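Local coordinates for THUMP domain-containing protein (Pyrococcus horikoshii, PDB 1VBK) that is of uncertain function but, as a THUMP-domain relative of ThiI, probably binds RNA and ATP and may act in thiamine biosynthesis or tRNA modification, at residues 189-201 against 289-302. Residues are numbered along the deposited sequence; the frame is centred on the assembly and turned at random.
Sequences ELSALAIFLMMKR and PLIALPEEYIKSVK
Helix 189-200 and helix 295-302 cross nearly perpendicularly, at 99° with axes 11.7 Å apart at closest approach, while Pro289, opening the short helix 289-292, brings its CA within 5.5 Å of that of Ala194. Leu197 illustrates how a branched side chain joins two helices at once: with CG anti to the carbonyl carbon (chi1 -65°), it enters as a knob among Pro289, Leu290, Tyr297 and Val301 and divides its methyls between them, CD1 meeting Leu290 CD2 (3.9 Å) and CD2 meeting Val301 CG2 (3.9 Å). Leu290 answers as a knob among Leu190, Leu193, Ala194 and Leu197, and the CG atoms of Pro289 and Met198 press tightly together at 3.4 Å. At the C-terminal end of helix 189-200 the packing turns polar. Lys200 NZ reaches the edge of the Tyr297 ring and donates to OH (2.9 Å); a water 2.6 Å from the same OH donates to Leu197 O, bridging the two segments. Val301 CG2 lies over one ring face, offset toward the rim. A phenylalanine in place of Tyr297 would probably leave Lys200 NZ without this acceptor and the bridging water without its hydroxyl partner. Ile260, on strand 258-260, touches Ala194, Met198 and Pro289, and helix 189-200 and Pro289 thus both meet a parallel sheet of strand order 3-2-1-4-5, the layered alpha/beta architecture of the HUP-type ThiI domain.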
# COMPACT_ATOMS: atom_id res chain seq x y z
N GLU A 189 -10.76 -6.17 23.68
CA GLU A 189 -9.40 -6.48 24.10
C GLU A 189 -8.67 -7.40 23.13
O GLU A 189 -7.48 -7.21 22.87
CB GLU A 189 -9.42 -7.11 25.50
CG GLU A 189 -10.04 -6.21 26.57
CD GLU A 189 -10.03 -6.84 27.95
OE1 GLU A 189 -10.62 -7.93 28.12
OE2 GLU A 189 -9.43 -6.24 28.88
N LEU A 190 -9.38 -8.38 22.60
CA LEU A 190 -8.80 -9.33 21.65
C LEU A 190 -8.34 -8.66 20.36
O LEU A 190 -7.26 -8.95 19.84
CB LEU A 190 -9.80 -10.43 21.31
CG LEU A 190 -10.11 -11.44 22.42
CD1 LEU A 190 -11.22 -12.38 21.97
CD2 LEU A 190 -8.85 -12.22 22.75
N SER A 191 -9.18 -7.77 19.82
CA SER A 191 -8.82 -7.07 18.59
C SER A 191 -7.68 -6.10 18.88
O SER A 191 -6.88 -5.79 17.99
CB SER A 191 -10.05 -6.33 18.02
OG SER A 191 -10.65 -5.48 18.98
N ALA A 192 -7.59 -5.62 20.12
CA ALA A 192 -6.53 -4.70 20.50
C ALA A 192 -5.20 -5.44 20.51
O ALA A 192 -4.18 -4.90 20.07
CB ALA A 192 -6.81 -4.11 21.88
N LEU A 193 -5.22 -6.68 20.99
CA LEU A 193 -4.03 -7.52 21.04
C LEU A 193 -3.62 -7.89 19.63
O LEU A 193 -2.43 -8.00 19.32
CB LEU A 193 -4.31 -8.80 21.85
CG LEU A 193 -3.16 -9.81 21.93
CD1 LEU A 193 -1.93 -9.16 22.57
CD2 LEU A 193 -3.61 -11.01 22.75
N ALA A 194 -4.61 -8.09 18.76
CA ALA A 194 -4.35 -8.43 17.37
C ALA A 194 -3.58 -7.28 16.73
O ALA A 194 -2.61 -7.49 16.00
CB ALA A 194 -5.68 -8.64 16.64
N ILE A 195 -4.01 -6.05 17.02
CA ILE A 195 -3.35 -4.86 16.48
C ILE A 195 -1.94 -4.74 17.03
O ILE A 195 -1.00 -4.43 16.30
CB ILE A 195 -4.16 -3.59 16.81
CG1 ILE A 195 -5.47 -3.61 16.01
CG2 ILE A 195 -3.34 -2.34 16.51
CD1 ILE A 195 -6.43 -2.50 16.33
N PHE A 196 -1.79 -4.99 18.33
CA PHE A 196 -0.48 -4.91 18.96
C PHE A 196 0.50 -5.87 18.28
O PHE A 196 1.63 -5.49 17.96
CB PHE A 196 -0.61 -5.24 20.46
CG PHE A 196 0.70 -5.24 21.21
CD1 PHE A 196 1.55 -6.34 21.14
CD2 PHE A 196 1.09 -4.14 21.96
CE1 PHE A 196 2.77 -6.34 21.82
CE2 PHE A 196 2.31 -4.13 22.64
CZ PHE A 196 3.15 -5.24 22.57
N LEU A 197 0.05 -7.10 18.03
CA LEU A 197 0.90 -8.10 17.39
C LEU A 197 1.33 -7.71 15.98
O LEU A 197 2.45 -8.01 15.56
CB LEU A 197 0.17 -9.45 17.35
CG LEU A 197 -0.12 -10.08 18.72
CD1 LEU A 197 -1.05 -11.27 18.55
CD2 LEU A 197 1.19 -10.51 19.36
N MET A 198 0.46 -7.03 15.24
CA MET A 198 0.79 -6.62 13.88
C MET A 198 1.74 -5.42 13.87
O MET A 198 2.61 -5.32 13.00
CB MET A 198 -0.48 -6.30 13.10
CG MET A 198 -1.36 -7.52 12.84
SD MET A 198 -0.48 -8.82 11.96
CE MET A 198 -0.33 -8.09 10.33
N MET A 199 1.58 -4.50 14.82
CA MET A 199 2.48 -3.36 14.88
C MET A 199 3.89 -3.89 15.16
O MET A 199 4.87 -3.40 14.60
CB MET A 199 2.05 -2.39 15.99
CG MET A 199 0.79 -1.61 15.67
SD MET A 199 0.46 -0.29 16.87
CE MET A 199 -0.46 -1.19 18.09
N LYS A 200 3.96 -4.91 16.01
CA LYS A 200 5.24 -5.54 16.36
C LYS A 200 5.92 -6.12 15.13
O LYS A 200 7.14 -6.26 15.09
CB LYS A 200 5.00 -6.63 17.41
CG LYS A 200 6.26 -7.37 17.88
CD LYS A 200 5.91 -8.39 18.97
CE LYS A 200 7.11 -9.22 19.40
NZ LYS A 200 7.65 -10.06 18.29
N ARG A 201 5.12 -6.48 14.12
CA ARG A 201 5.66 -7.03 12.89
C ARG A 201 5.97 -5.90 11.90
O ARG A 201 6.10 -6.12 10.69
CB ARG A 201 4.66 -8.03 12.28
CG ARG A 201 4.41 -9.25 13.16
CD ARG A 201 3.27 -10.11 12.62
NE ARG A 201 3.57 -10.70 11.31
CZ ARG A 201 4.32 -11.78 11.13
NH1 ARG A 201 4.86 -12.41 12.17
NH2 ARG A 201 4.53 -12.25 9.91
N PRO A 289 -4.24 -12.32 13.27
CA PRO A 289 -3.09 -12.65 14.12
C PRO A 289 -3.35 -13.73 15.17
O PRO A 289 -2.51 -14.60 15.40
CB PRO A 289 -2.73 -11.31 14.75
CG PRO A 289 -3.16 -10.32 13.73
CD PRO A 289 -4.50 -10.87 13.30
N LEU A 290 -4.51 -13.67 15.82
CA LEU A 290 -4.84 -14.62 16.87
C LEU A 290 -5.09 -16.03 16.37
O LEU A 290 -5.17 -16.98 17.16
CB LEU A 290 -6.05 -14.12 17.67
CG LEU A 290 -5.87 -12.71 18.26
CD1 LEU A 290 -7.11 -12.32 19.06
CD2 LEU A 290 -4.64 -12.67 19.14
N ILE A 291 -5.21 -16.18 15.05
CA ILE A 291 -5.42 -17.49 14.45
C ILE A 291 -4.15 -17.96 13.74
O ILE A 291 -3.78 -19.13 13.82
CB ILE A 291 -6.58 -17.46 13.42
CG1 ILE A 291 -7.91 -17.17 14.14
CG2 ILE A 291 -6.66 -18.79 12.68
CD1 ILE A 291 -9.10 -17.07 13.20
N ALA A 292 -3.49 -17.03 13.05
CA ALA A 292 -2.28 -17.35 12.29
C ALA A 292 -1.00 -17.49 13.11
O ALA A 292 -0.12 -18.28 12.75
CB ALA A 292 -2.07 -16.31 11.19
N LEU A 293 -0.87 -16.73 14.19
CA LEU A 293 0.34 -16.81 15.01
C LEU A 293 0.27 -17.94 16.05
O LEU A 293 -0.80 -18.25 16.57
CB LEU A 293 0.58 -15.46 15.70
CG LEU A 293 0.69 -14.25 14.75
CD1 LEU A 293 0.99 -12.99 15.54
CD2 LEU A 293 1.78 -14.49 13.71
N PRO A 294 1.42 -18.56 16.35
CA PRO A 294 1.53 -19.66 17.31
C PRO A 294 0.91 -19.38 18.67
O PRO A 294 0.88 -18.23 19.13
CB PRO A 294 3.04 -19.89 17.40
CG PRO A 294 3.51 -19.53 16.03
CD PRO A 294 2.74 -18.26 15.76
N GLU A 295 0.43 -20.43 19.33
CA GLU A 295 -0.20 -20.30 20.64
C GLU A 295 0.79 -19.90 21.73
O GLU A 295 0.54 -18.96 22.48
CB GLU A 295 -0.87 -21.63 21.02
CG GLU A 295 -1.91 -22.13 20.03
CD GLU A 295 -1.32 -22.36 18.64
OE1 GLU A 295 -0.28 -23.04 18.54
OE2 GLU A 295 -1.92 -21.87 17.66
N GLU A 296 1.91 -20.61 21.82
CA GLU A 296 2.92 -20.31 22.84
C GLU A 296 3.47 -18.89 22.70
O GLU A 296 3.77 -18.23 23.69
CB GLU A 296 4.07 -21.32 22.77
CG GLU A 296 3.66 -22.74 23.14
CD GLU A 296 2.98 -22.81 24.49
OE1 GLU A 296 3.56 -22.31 25.48
OE2 GLU A 296 1.87 -23.38 24.57
N TYR A 297 3.60 -18.43 21.46
CA TYR A 297 4.10 -17.08 21.21
C TYR A 297 3.12 -16.05 21.75
O TYR A 297 3.51 -15.13 22.48
CB TYR A 297 4.29 -16.85 19.71
CG TYR A 297 4.51 -15.40 19.35
CD1 TYR A 297 5.64 -14.71 19.79
CD2 TYR A 297 3.57 -14.70 18.59
CE1 TYR A 297 5.83 -13.36 19.49
CE2 TYR A 297 3.75 -13.36 18.28
CZ TYR A 297 4.88 -12.69 18.73
OH TYR A 297 5.06 -11.37 18.42
N ILE A 298 1.85 -16.19 21.39
CA ILE A 298 0.83 -15.26 21.85
C ILE A 298 0.79 -15.20 23.37
O ILE A 298 0.63 -14.12 23.95
CB ILE A 298 -0.56 -15.65 21.31
CG1 ILE A 298 -0.56 -15.57 19.77
CG2 ILE A 298 -1.63 -14.73 21.89
CD1 ILE A 298 -1.88 -15.94 19.12
N LYS A 299 0.94 -16.35 24.01
CA LYS A 299 0.93 -16.41 25.47
C LYS A 299 2.10 -15.61 26.03
O LYS A 299 1.95 -14.86 27.00
CB LYS A 299 1.04 -17.87 25.95
CG LYS A 299 -0.01 -18.80 25.38
CD LYS A 299 -1.42 -18.43 25.83
CE LYS A 299 -1.60 -18.61 27.33
NZ LYS A 299 -2.99 -18.31 27.75
N SER A 300 3.27 -15.75 25.42
CA SER A 300 4.46 -15.03 25.87
C SER A 300 4.22 -13.52 25.80
O SER A 300 4.59 -12.79 26.72
CB SER A 300 5.68 -15.41 25.02
OG SER A 300 5.58 -14.87 23.71
N VAL A 301 3.60 -13.07 24.72
CA VAL A 301 3.32 -11.64 24.57
C VAL A 301 2.37 -11.19 25.67
O VAL A 301 2.61 -10.19 26.34
CB VAL A 301 2.68 -11.33 23.20
CG1 VAL A 301 2.29 -9.86 23.13
CG2 VAL A 301 3.66 -11.67 22.09
N LYS A 302 1.28 -11.94 25.85
CA LYS A 302 0.30 -11.60 26.87
C LYS A 302 0.97 -11.57 28.25
O LYS A 302 0.72 -10.68 29.05
CB LYS A 302 -0.83 -12.64 26.87
CG LYS A 302 -1.55 -12.76 25.53
CD LYS A 302 -2.59 -13.87 25.53
CE LYS A 302 -3.74 -13.57 26.47
NZ LYS A 302 -4.75 -14.67 26.46
O HOH W 1 3.54 -10.52 16.44